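Local coordinates for protein O-methyltransferase, putative (Bacillus cereus, PDB 3DUW) that probably transfers the methyl group of S-adenosyl-L-methionine to a hydroxyl oxygen of its substrate, and binds the product S-adenosyl-L-homocysteine, at residues L50-L53 with V54-Q57; F150-A153 with L154-R158; R188-Y191 with E192-A196. All coordinates share one frame; numbering follows the deposited sequence.

Interaction 1: residues L50-L53 with V54-Q57; sequences LQLL and VQIQ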
ATOM      1  N   LEU A  50       5.784  -2.528   4.313  1.00  6.89           N
ATOM      2  CA  LEU A  50       5.840  -1.716   5.524  1.00  7.23           C
ATOM      3  C   LEU A  50       7.102  -0.857   5.557  1.00  7.95           C
ATOM      4  O   LEU A  50       7.043   0.330   5.867  1.00  8.31           O
ATOM      5  CB  LEU A  50       5.795  -2.604   6.766  1.00  7.50           C
ATOM      6  CG  LEU A  50       4.458  -3.303   7.031  1.00  6.92           C
ATOM      7  CD1 LEU A  50       4.636  -4.275   8.180  1.00  8.91           C
ATOM      8  CD2 LEU A  50       3.369  -2.286   7.357  1.00  8.49           C
ATOM      9  N   GLN A  51       8.245  -1.456   5.241  1.00  7.86           N
ATOM     10  CA  GLN A  51       9.499  -0.715   5.240  1.00  8.67           C
ATOM     11  C   GLN A  51       9.423   0.473   4.288  1.00  7.99           C
ATOM     12  O   GLN A  51       9.799   1.592   4.637  1.00  8.73           O
ATOM     13  CB  GLN A  51      10.640  -1.631   4.816  1.00  8.80           C
ATOM     14  CG  GLN A  51      12.005  -0.983   4.839  1.00 11.82           C
ATOM     15  CD  GLN A  51      13.076  -1.955   4.425  1.00 14.67           C
ATOM     16  OE1 GLN A  51      13.190  -2.304   3.257  1.00 18.72           O
ATOM     17  NE2 GLN A  51      13.849  -2.424   5.389  1.00 18.71           N
ATOM     18  N   LEU A  52       8.939   0.226   3.075  1.00  8.14           N
ATOM     19  CA  LEU A  52       8.834   1.286   2.086  1.00  8.80           C
ATOM     20  C   LEU A  52       7.857   2.371   2.519  1.00  8.18           C
ATOM     21  O   LEU A  52       8.118   3.555   2.311  1.00  8.90           O
ATOM     22  CB  LEU A  52       8.424   0.701   0.732  1.00  8.89           C
ATOM     23  CG  LEU A  52       9.495  -0.178   0.072  1.00  8.61           C
ATOM     24  CD1 LEU A  52       8.910  -0.886  -1.139  1.00 10.71           C
ATOM     25  CD2 LEU A  52      10.700   0.674  -0.318  1.00 12.53           C
ATOM     26  N   LEU A  53       6.743   1.987   3.137  1.00  8.50           N
ATOM     27  CA  LEU A  53       5.776   2.987   3.568  1.00  7.95           C
ATOM     28  C   LEU A  53       6.392   3.867   4.652  1.00  8.35           C
ATOM     29  O   LEU A  53       6.150   5.074   4.695  1.00  9.20           O
ATOM     30  CB  LEU A  53       4.500   2.319   4.086  1.00  8.91           C
ATOM     31  CG  LEU A  53       3.289   3.254   4.194  1.00 10.27           C
ATOM     32  CD1 LEU A  53       2.996   3.894   2.838  1.00 11.89           C
ATOM     33  CD2 LEU A  53       2.085   2.465   4.695  1.00 11.95           C
ATOM     34  N   VAL A  54       7.188   3.262   5.529  1.00  8.38           N
ATOM     35  CA  VAL A  54       7.859   4.013   6.582  1.00  9.73           C
ATOM     36  C   VAL A  54       8.808   5.030   5.941  1.00 10.96           C
ATOM     37  O   VAL A  54       8.881   6.180   6.371  1.00 10.31           O
ATOM     38  CB  VAL A  54       8.656   3.067   7.512  1.00  9.82           C
ATOM     39  CG1 VAL A  54       9.671   3.855   8.333  1.00 10.83           C
ATOM     40  CG2 VAL A  54       7.694   2.332   8.438  1.00  9.73           C
ATOM     41  N   GLN A  55       9.516   4.611   4.896  1.00  9.48           N
ATOM     42  CA  GLN A  55      10.449   5.504   4.214  1.00 10.38           C
ATOM     43  C   GLN A  55       9.707   6.617   3.483  1.00 11.07           C
ATOM     44  O   GLN A  55      10.143   7.769   3.492  1.00 12.47           O
ATOM     45  CB  GLN A  55      11.318   4.711   3.233  1.00 11.22           C
ATOM     46  CG  GLN A  55      12.125   3.607   3.903  1.00 14.23           C
ATOM     47  CD  GLN A  55      12.972   2.810   2.935  1.00 16.06           C
ATOM     48  OE1 GLN A  55      12.495   2.370   1.890  1.00 19.10           O
ATOM     49  NE2 GLN A  55      14.235   2.604   3.288  1.00 18.30           N
ATOM     50  N   ILE A  56       8.580   6.279   2.863  1.00 10.38           N
ATOM     51  CA  ILE A  56       7.790   7.264   2.133  1.00 11.77           C
ATOM     52  C   ILE A  56       7.281   8.341   3.079  1.00 12.39           C
ATOM     53  O   ILE A  56       7.316   9.530   2.758  1.00 12.95           O
ATOM     54  CB  ILE A  56       6.604   6.594   1.413  1.00 10.08           C
ATOM     55  CG1 ILE A  56       7.137   5.701   0.293  1.00  9.98           C
ATOM     56  CG2 ILE A  56       5.661   7.649   0.851  1.00 11.20           C
ATOM     57  CD1 ILE A  56       6.099   4.803  -0.327  1.00 10.02           C
ATOM     58  N   GLN A  57       6.811   7.932   4.250  1.00 11.97           N
ATOM     59  CA  GLN A  57       6.328   8.899   5.221  1.00 14.76           C
ATOM     60  C   GLN A  57       7.480   9.609   5.914  1.00 14.62           C
ATOM     61  O   GLN A  57       7.324  10.730   6.395  1.00 16.62           O
ATOM     62  CB  GLN A  57       5.475   8.228   6.292  1.00 14.96           C
ATOM     63  CG  GLN A  57       5.196   9.173   7.451  1.00 17.52           C
ATOM     64  CD  GLN A  57       4.381   8.558   8.552  1.00 19.32           C
ATOM     65  OE1 GLN A  57       4.671   7.455   9.013  1.00 19.91           O
ATOM     66  NE2 GLN A  57       3.355   9.279   8.997  1.00 16.72           N
TER
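Leu-52 O receives the N-H of Ile-56 at 2.8 Å, one of four successive i to i+4 backbone bonds that also join Val-54 N to Leu-50 O, Gln-55 N to Gln-51 O and Gln-57 N to Leu-53 O. Methylene and methyl groups crowd round the same carbonyls. Ile-56 CG1 sits 3.1 Å from Leu-52 O because chi1 of -68° folds it back beside its own backbone N, toward the preceding turn; Val-54 CG2 does likewise, 3.3 Å from Leu-50 O. Gln-55, exposed to solvent, lays CG 3.2 Å from Gln-51 O, and its amide oxygen OE1 comes to 3.3 Å from the methyl CD2 of Leu-52, the two side chains crossing obliquely. These are the last two turns of helix 44-57, which packs against the parallel strands of the Rossmann-like methyltransferase sheet. Leucine and valine suit its inner face: Leu-50 touches Phe-138 of strand 136-139, Leu-53 touches Phe-136 of the same strand, and both touch Ile-164 of strand 162-166, while Val-54 also meets Leu-76 of helix 71-77. The side chain of Leu-50 is about 6 Å from the bound S-adenosyl-L-homocysteine. At the C-terminal end the amide NE2 of Gln-57 donates to Asp-135 O, and its chain packs on Ile-56 of the second subunit, where Leu-53 also meets Leu-53 of that subunit.

Interaction 2: residues F150-A153 with L154-R158; sequences FEWA and LKLSR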
ATOM      1  N   PHE A 150      -7.096   0.841  18.234  1.00  9.86           N
ATOM      2  CA  PHE A 150      -7.327   1.957  17.322  1.00  9.35           C
ATOM      3  C   PHE A 150      -7.508   3.240  18.130  1.00 10.10           C
ATOM      4  O   PHE A 150      -6.952   4.280  17.789  1.00 10.53           O
ATOM      5  CB  PHE A 150      -8.569   1.707  16.457  1.00 11.41           C
ATOM      6  CG  PHE A 150      -8.973   2.892  15.626  1.00 10.54           C
ATOM      7  CD1 PHE A 150      -8.076   3.479  14.735  1.00 10.87           C
ATOM      8  CD2 PHE A 150     -10.246   3.436  15.749  1.00 12.36           C
ATOM      9  CE1 PHE A 150      -8.443   4.597  13.982  1.00  9.83           C
ATOM     10  CE2 PHE A 150     -10.623   4.551  15.001  1.00 12.81           C
ATOM     11  CZ  PHE A 150      -9.719   5.135  14.116  1.00 11.92           C
ATOM     12  N   GLU A 151      -8.279   3.161  19.211  1.00 10.84           N
ATOM     13  CA  GLU A 151      -8.496   4.336  20.044  1.00 11.08           C
ATOM     14  C   GLU A 151      -7.179   4.808  20.652  1.00 10.98           C
ATOM     15  O   GLU A 151      -6.923   6.011  20.733  1.00 11.86           O
ATOM     16  CB  GLU A 151      -9.522   4.034  21.138  1.00 13.79           C
ATOM     17  CG  GLU A 151     -10.938   3.867  20.606  1.00 13.41           C
ATOM     18  CD  GLU A 151     -11.451   5.118  19.912  1.00 14.34           C
ATOM     19  OE1 GLU A 151     -11.357   6.206  20.511  1.00 14.76           O
ATOM     20  OE2 GLU A 151     -11.949   5.015  18.769  1.00 15.13           O
ATOM     21  N   TRP A 152      -6.339   3.866  21.075  1.00 11.19           N
ATOM     22  CA  TRP A 152      -5.044   4.225  21.641  1.00 11.49           C
ATOM     23  C   TRP A 152      -4.147   4.815  20.559  1.00 11.41           C
ATOM     24  O   TRP A 152      -3.393   5.758  20.806  1.00 12.49           O
ATOM     25  CB  TRP A 152      -4.361   3.005  22.264  1.00 12.09           C
ATOM     26  CG  TRP A 152      -4.678   2.832  23.711  1.00 13.55           C
ATOM     27  CD1 TRP A 152      -5.393   1.822  24.279  1.00 13.71           C
ATOM     28  CD2 TRP A 152      -4.296   3.706  24.778  1.00 13.87           C
ATOM     29  NE1 TRP A 152      -5.482   2.010  25.639  1.00 14.02           N
ATOM     30  CE2 TRP A 152      -4.818   3.160  25.971  1.00 13.36           C
ATOM     31  CE3 TRP A 152      -3.565   4.898  24.843  1.00 15.84           C
ATOM     32  CZ2 TRP A 152      -4.632   3.767  27.219  1.00 14.74           C
ATOM     33  CZ3 TRP A 152      -3.379   5.502  26.085  1.00 16.93           C
ATOM     34  CH2 TRP A 152      -3.911   4.933  27.255  1.00 17.09           C
ATOM     35  N   ALA A 153      -4.225   4.256  19.356  1.00 11.61           N
ATOM     36  CA  ALA A 153      -3.417   4.748  18.246  1.00 12.16           C
ATOM     37  C   ALA A 153      -3.748   6.212  17.985  1.00 11.93           C
ATOM     38  O   ALA A 153      -2.857   7.043  17.826  1.00 12.40           O
ATOM     39  CB  ALA A 153      -3.681   3.920  16.994  1.00 11.54           C
ATOM     40  N   LEU A 154      -5.039   6.522  17.945  1.00 13.37           N
ATOM     41  CA  LEU A 154      -5.492   7.885  17.706  1.00 15.26           C
ATOM     42  C   LEU A 154      -4.991   8.797  18.820  1.00 13.95           C
ATOM     43  O   LEU A 154      -4.520   9.908  18.574  1.00 15.15           O
ATOM     44  CB  LEU A 154      -7.019   7.928  17.673  1.00 15.90           C
ATOM     45  CG  LEU A 154      -7.706   8.581  16.472  1.00 19.72           C
ATOM     46  CD1 LEU A 154      -9.161   8.849  16.827  1.00 18.50           C
ATOM     47  CD2 LEU A 154      -7.005   9.873  16.095  1.00 17.67           C
ATOM     48  N   LYS A 155      -5.097   8.306  20.049  1.00 14.37           N
ATOM     49  CA  LYS A 155      -4.682   9.047  21.232  1.00 15.16           C
ATOM     50  C   LYS A 155      -3.187   9.368  21.230  1.00 15.56           C
ATOM     51  O   LYS A 155      -2.775  10.448  21.656  1.00 16.96           O
ATOM     52  CB  LYS A 155      -5.043   8.238  22.481  1.00 16.42           C
ATOM     53  CG  LYS A 155      -4.961   8.999  23.797  1.00 17.63           C
ATOM     54  CD  LYS A 155      -5.489   8.136  24.939  1.00 18.35           C
ATOM     55  CE  LYS A 155      -5.616   8.925  26.232  1.00 20.38           C
ATOM     56  NZ  LYS A 155      -6.197   8.105  27.332  1.00 22.77           N
ATOM     57  N   LEU A 156      -2.380   8.435  20.733  1.00 14.46           N
ATOM     58  CA  LEU A 156      -0.932   8.608  20.699  1.00 13.87           C
ATOM     59  C   LEU A 156      -0.395   9.071  19.350  1.00 13.77           C
ATOM     60  O   LEU A 156       0.812   9.029  19.109  1.00 14.41           O
ATOM     61  CB  LEU A 156      -0.254   7.296  21.099  1.00 14.61           C
ATOM     62  CG  LEU A 156      -0.686   6.744  22.460  1.00 14.87           C
ATOM     63  CD1 LEU A 156      -0.044   5.387  22.701  1.00 14.88           C
ATOM     64  CD2 LEU A 156      -0.300   7.728  23.556  1.00 16.29           C
ATOM     65  N   SER A 157      -1.287   9.532  18.481  1.00 13.19           N
ATOM     66  CA  SER A 157      -0.897   9.984  17.150  1.00 14.21           C
ATOM     67  C   SER A 157      -0.707  11.494  17.042  1.00 15.04           C
ATOM     68  O   SER A 157      -0.811  12.227  18.027  1.00 15.53           O
ATOM     69  CB  SER A 157      -1.959   9.557  16.136  1.00 12.92           C
ATOM     70  OG  SER A 157      -3.164  10.282  16.333  1.00 14.92           O
ATOM     71  N   ARG A 158      -0.410  11.934  15.823  1.00 15.26           N
ATOM     72  CA  ARG A 158      -0.245  13.346  15.497  1.00 15.62           C
ATOM     73  C   ARG A 158      -0.869  13.494  14.113  1.00 15.71           C
ATOM     74  O   ARG A 158      -1.048  12.503  13.403  1.00 14.58           O
ATOM     75  CB  ARG A 158       1.239  13.744  15.441  1.00 17.39           C
ATOM     76  CG  ARG A 158       2.037  13.123  14.293  1.00 18.73           C
ATOM     77  CD  ARG A 158       3.395  13.800  14.126  1.00 20.09           C
ATOM     78  NE  ARG A 158       4.213  13.197  13.073  1.00 20.56           N
ATOM     79  CZ  ARG A 158       3.900  13.183  11.779  1.00 19.91           C
ATOM     80  NH1 ARG A 158       2.775  13.740  11.356  1.00 21.18           N
ATOM     81  NH2 ARG A 158       4.722  12.617  10.903  1.00 21.67           N
TER
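Trp-152 lays the six-membered ring of its indole beside the aliphatic chain of Lys-155, the two side chains running the same way. The closest approach is Trp-152 CZ3 to Lys-155 CD at 3.6 Å, with CD coming to the ring obliquely, and the ammonium NZ of Lys-155 ends 3.9 Å from Trp-152 CH2. Lys-155 can follow the indole this far because CG is anti to the backbone N (chi1 -167°) and every later torsion is extended. A long chain with a polar tip suits this exposed position: its methylenes CD and CE pack against the indole, while NZ makes a long, weak ion pair with Glu-127. Leu-156 crosses the same ring more loosely, its CD1 4.2 Å from Trp-152 CE3, and its CG lies against Trp-152 O. The indole also packs on Leu-120, Leu-123 and Gln-124 of helix 119-128.

Beneath these side chains the helix runs out. Leu-154 N and Lys-155 N bond to Phe-150 O and Glu-151 O, and Leu-156 N still reaches Trp-152 O at 2.9 Å, with a second, weak bond to Ala-153 O. Leu-156 is the first residue to leave helical angles. Ser-157 then turns back: its OG donates to Leu-154 O at 2.6 Å, and its backbone N bonds to the same oxygen from the same face of the carbonyl plane. A serine serves well here, since its short hydroxyl supplies a second donor to a carbonyl of the last turn. Beyond it, Arg-158 forms a salt bridge with Asp-135. The contact thus closes the helix of a beta-alpha-beta crossover, 136-139 to 146-155 to 162-166, in the Rossmann-like methyltransferase fold.

Interaction 3: residues R188-Y191 with E192-A196; sequences RRFY and ELIAA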
ATOM      1  N   ARG A 188     -14.441  -6.159  12.525  1.00  8.47           N
ATOM      2  CA  ARG A 188     -15.622  -5.424  12.094  1.00  7.98           C
ATOM      3  C   ARG A 188     -15.830  -4.187  12.980  1.00  8.97           C
ATOM      4  O   ARG A 188     -16.177  -3.119  12.481  1.00  8.87           O
ATOM      5  CB  ARG A 188     -16.857  -6.336  12.113  1.00  8.61           C
ATOM      6  CG  ARG A 188     -16.864  -7.361  10.972  1.00  8.79           C
ATOM      7  CD  ARG A 188     -18.044  -8.321  11.069  1.00 11.10           C
ATOM      8  NE  ARG A 188     -19.330  -7.631  11.033  1.00 12.19           N
ATOM      9  CZ  ARG A 188     -19.927  -7.201   9.928  1.00 13.05           C
ATOM     10  NH1 ARG A 188     -19.366  -7.390   8.744  1.00 13.49           N
ATOM     11  NH2 ARG A 188     -21.094  -6.579  10.012  1.00 14.46           N
ATOM     12  N   ARG A 189     -15.605  -4.330  14.286  1.00  8.90           N
ATOM     13  CA  ARG A 189     -15.737  -3.211  15.225  1.00  8.96           C
ATOM     14  C   ARG A 189     -14.730  -2.122  14.834  1.00  8.87           C
ATOM     15  O   ARG A 189     -15.002  -0.925  14.954  1.00  8.73           O
ATOM     16  CB  ARG A 189     -15.434  -3.674  16.657  1.00 10.85           C
ATOM     17  CG  ARG A 189     -16.379  -4.717  17.246  1.00 13.06           C
ATOM     18  CD  ARG A 189     -17.786  -4.170  17.415  1.00 12.83           C
ATOM     19  NE  ARG A 189     -18.551  -4.270  16.179  1.00 12.69           N
ATOM     20  CZ  ARG A 189     -18.959  -5.419  15.653  1.00 12.24           C
ATOM     21  NH1 ARG A 189     -18.677  -6.566  16.260  1.00 12.77           N
ATOM     22  NH2 ARG A 189     -19.644  -5.426  14.518  1.00 13.26           N
ATOM     23  N   PHE A 190     -13.559  -2.563  14.382  1.00  7.96           N
ATOM     24  CA  PHE A 190     -12.467  -1.690  13.954  1.00  8.15           C
ATOM     25  C   PHE A 190     -12.888  -0.849  12.739  1.00  7.43           C
ATOM     26  O   PHE A 190     -12.730   0.371  12.744  1.00  8.21           O
ATOM     27  CB  PHE A 190     -11.257  -2.586  13.646  1.00  8.18           C
ATOM     28  CG  PHE A 190     -10.013  -1.858  13.214  1.00  8.62           C
ATOM     29  CD1 PHE A 190      -9.517  -0.772  13.926  1.00 13.38           C
ATOM     30  CD2 PHE A 190      -9.279  -2.333  12.129  1.00 10.39           C
ATOM     31  CE1 PHE A 190      -8.299  -0.175  13.562  1.00 14.74           C
ATOM     32  CE2 PHE A 190      -8.069  -1.748  11.763  1.00  7.90           C
ATOM     33  CZ  PHE A 190      -7.576  -0.671  12.476  1.00 12.12           C
ATOM     34  N   TYR A 191     -13.430  -1.495  11.709  1.00  8.19           N
ATOM     35  CA  TYR A 191     -13.890  -0.776  10.514  1.00  7.50           C
ATOM     36  C   TYR A 191     -14.932   0.269  10.926  1.00  7.04           C
ATOM     37  O   TYR A 191     -14.871   1.430  10.513  1.00  8.41           O
ATOM     38  CB  TYR A 191     -14.544  -1.741   9.516  1.00  7.19           C
ATOM     39  CG  TYR A 191     -13.602  -2.505   8.606  1.00  6.61           C
ATOM     40  CD1 TYR A 191     -13.219  -1.988   7.370  1.00  6.97           C
ATOM     41  CD2 TYR A 191     -13.150  -3.776   8.956  1.00  6.42           C
ATOM     42  CE1 TYR A 191     -12.415  -2.727   6.498  1.00  7.42           C
ATOM     43  CE2 TYR A 191     -12.347  -4.521   8.097  1.00  7.12           C
ATOM     44  CZ  TYR A 191     -11.986  -3.990   6.866  1.00  7.27           C
ATOM     45  OH  TYR A 191     -11.214  -4.729   5.992  1.00  8.02           O
ATOM     46  N   GLU A 192     -15.888  -0.154  11.745  1.00  8.14           N
ATOM     47  CA  GLU A 192     -16.953   0.728  12.208  1.00  9.36           C
ATOM     48  C   GLU A 192     -16.437   1.935  12.984  1.00  9.03           C
ATOM     49  O   GLU A 192     -16.915   3.050  12.789  1.00 10.21           O
ATOM     50  CB  GLU A 192     -17.938  -0.066  13.069  1.00 10.59           C
ATOM     51  CG  GLU A 192     -18.752  -1.085  12.285  1.00 11.73           C
ATOM     52  CD  GLU A 192     -19.357  -2.162  13.170  1.00 14.63           C
ATOM     53  OE1 GLU A 192     -19.369  -1.987  14.406  1.00 17.47           O
ATOM     54  OE2 GLU A 192     -19.823  -3.186  12.632  1.00 14.55           O
ATOM     55  N   LEU A 193     -15.465   1.720  13.864  1.00  8.96           N
ATOM     56  CA  LEU A 193     -14.917   2.822  14.643  1.00  9.53           C
ATOM     57  C   LEU A 193     -14.183   3.824  13.768  1.00 10.58           C
ATOM     58  O   LEU A 193     -14.253   5.032  13.997  1.00 10.61           O
ATOM     59  CB  LEU A 193     -13.990   2.289  15.728  1.00 10.59           C
ATOM     60  CG  LEU A 193     -14.750   1.816  16.964  1.00 12.47           C
ATOM     61  CD1 LEU A 193     -13.810   1.073  17.890  1.00 13.50           C
ATOM     62  CD2 LEU A 193     -15.368   3.022  17.669  1.00 13.25           C
ATOM     63  N   ILE A 194     -13.467   3.320  12.770  1.00 10.02           N
ATOM     64  CA  ILE A 194     -12.753   4.190  11.851  1.00 10.29           C
ATOM     65  C   ILE A 194     -13.773   5.090  11.159  1.00 11.79           C
ATOM     66  O   ILE A 194     -13.561   6.294  11.020  1.00 11.62           O
ATOM     67  CB  ILE A 194     -11.985   3.367  10.795  1.00 11.03           C
ATOM     68  CG1 ILE A 194     -10.834   2.615  11.466  1.00 11.62           C
ATOM     69  CG2 ILE A 194     -11.476   4.281   9.689  1.00 12.77           C
ATOM     70  CD1 ILE A 194     -10.147   1.607  10.560  1.00 13.51           C
ATOM     71  N   ALA A 195     -14.888   4.499  10.741  1.00 10.66           N
ATOM     72  CA  ALA A 195     -15.947   5.248  10.073  1.00 14.13           C
ATOM     73  C   ALA A 195     -16.556   6.294  11.002  1.00 15.23           C
ATOM     74  O   ALA A 195     -16.995   7.354  10.550  1.00 18.33           O
ATOM     75  CB  ALA A 195     -17.029   4.291   9.586  1.00 14.52           C
ATOM     76  N   ALA A 196     -16.577   6.000  12.298  1.00 15.50           N
ATOM     77  CA  ALA A 196     -17.143   6.913  13.287  1.00 16.21           C
ATOM     78  C   ALA A 196     -16.182   8.013  13.741  1.00 17.17           C
ATOM     79  O   ALA A 196     -16.600   8.964  14.403  1.00 18.53           O
ATOM     80  CB  ALA A 196     -17.636   6.124  14.495  1.00 17.54           C
TER
HETATM   81  O   HOH W   1     -21.961  -4.820  12.263  1.00 20.19           O
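Arg-189 and Glu-192 form an i to i+3 salt bridge on the outer side of helix 182-196, while Phe-190 and Ile-194 make an apolar contact on its buried side. The guanidinium grips the carboxylate side-on with two nitrogens: NE donates to Glu-192 OE1 at 3.0 Å and NH2 to OE2 at 2.9 Å. OE1 lies in the guanidinium plane, but the two flat groups are turned 41° apart, and NE meets OE1 from above the carboxylate plane. Bends at chi2 (-65°) and chi3 of Arg-189 curl its chain round to bring NE against the glutamate, which itself is extended beyond CG. A water accepts from Arg-188 NH2 and donates to Glu-192 OE2 at 2.7 Å, linking a second arginine to the same carboxylate; these positive neighbours would probably favour its ionised form. Arg-188 NH1 has its own partner in Val-174 O.

On the inner side, Ile-194 CD1 stands over the centre of the Phe-190 ring, 3.9 Å from its centroid, a CH-pi contact. Flat phenylalanine and branched isoleucine suit this buried face, where both touch Ile-217 of strand 214-221. Tyr-191 directs its OH to Val-168 O, and its ring meets Tyr-13 of the second subunit edge-to-face. Backbone bonds such as Ala-195 N to Tyr-191 O hold the turns together. The result is an amphipathic helix with a surface ion pair, laid against the antiparallel strands that complete the methyltransferase sheet.

In the fold
All three are local contacts along helices packed on one mixed sheet; interaction 2 runs past the end of its helix. Interaction 1 is the most buried, aliphatic on its inner face, with uncharged glutamines toward its outside and its end, and reaches both the cofactor side and the second subunit. Interactions 2 and 3 are partly buried and mix apolar inner faces with charged outer sides: a lysine lying along an indole in one, a bidentate ion pair in the other. These two helices pack together, Phe-150 CB lying 3.5 Å from Phe-190 CE1, whereas interactions 1 and 3 stay about 12 Å apart at their nearest atoms, though both touch the second subunit. Interactions 1 and 2 meet lightly where Gln-57 packs on Arg-158, and both residues bind Asp-135.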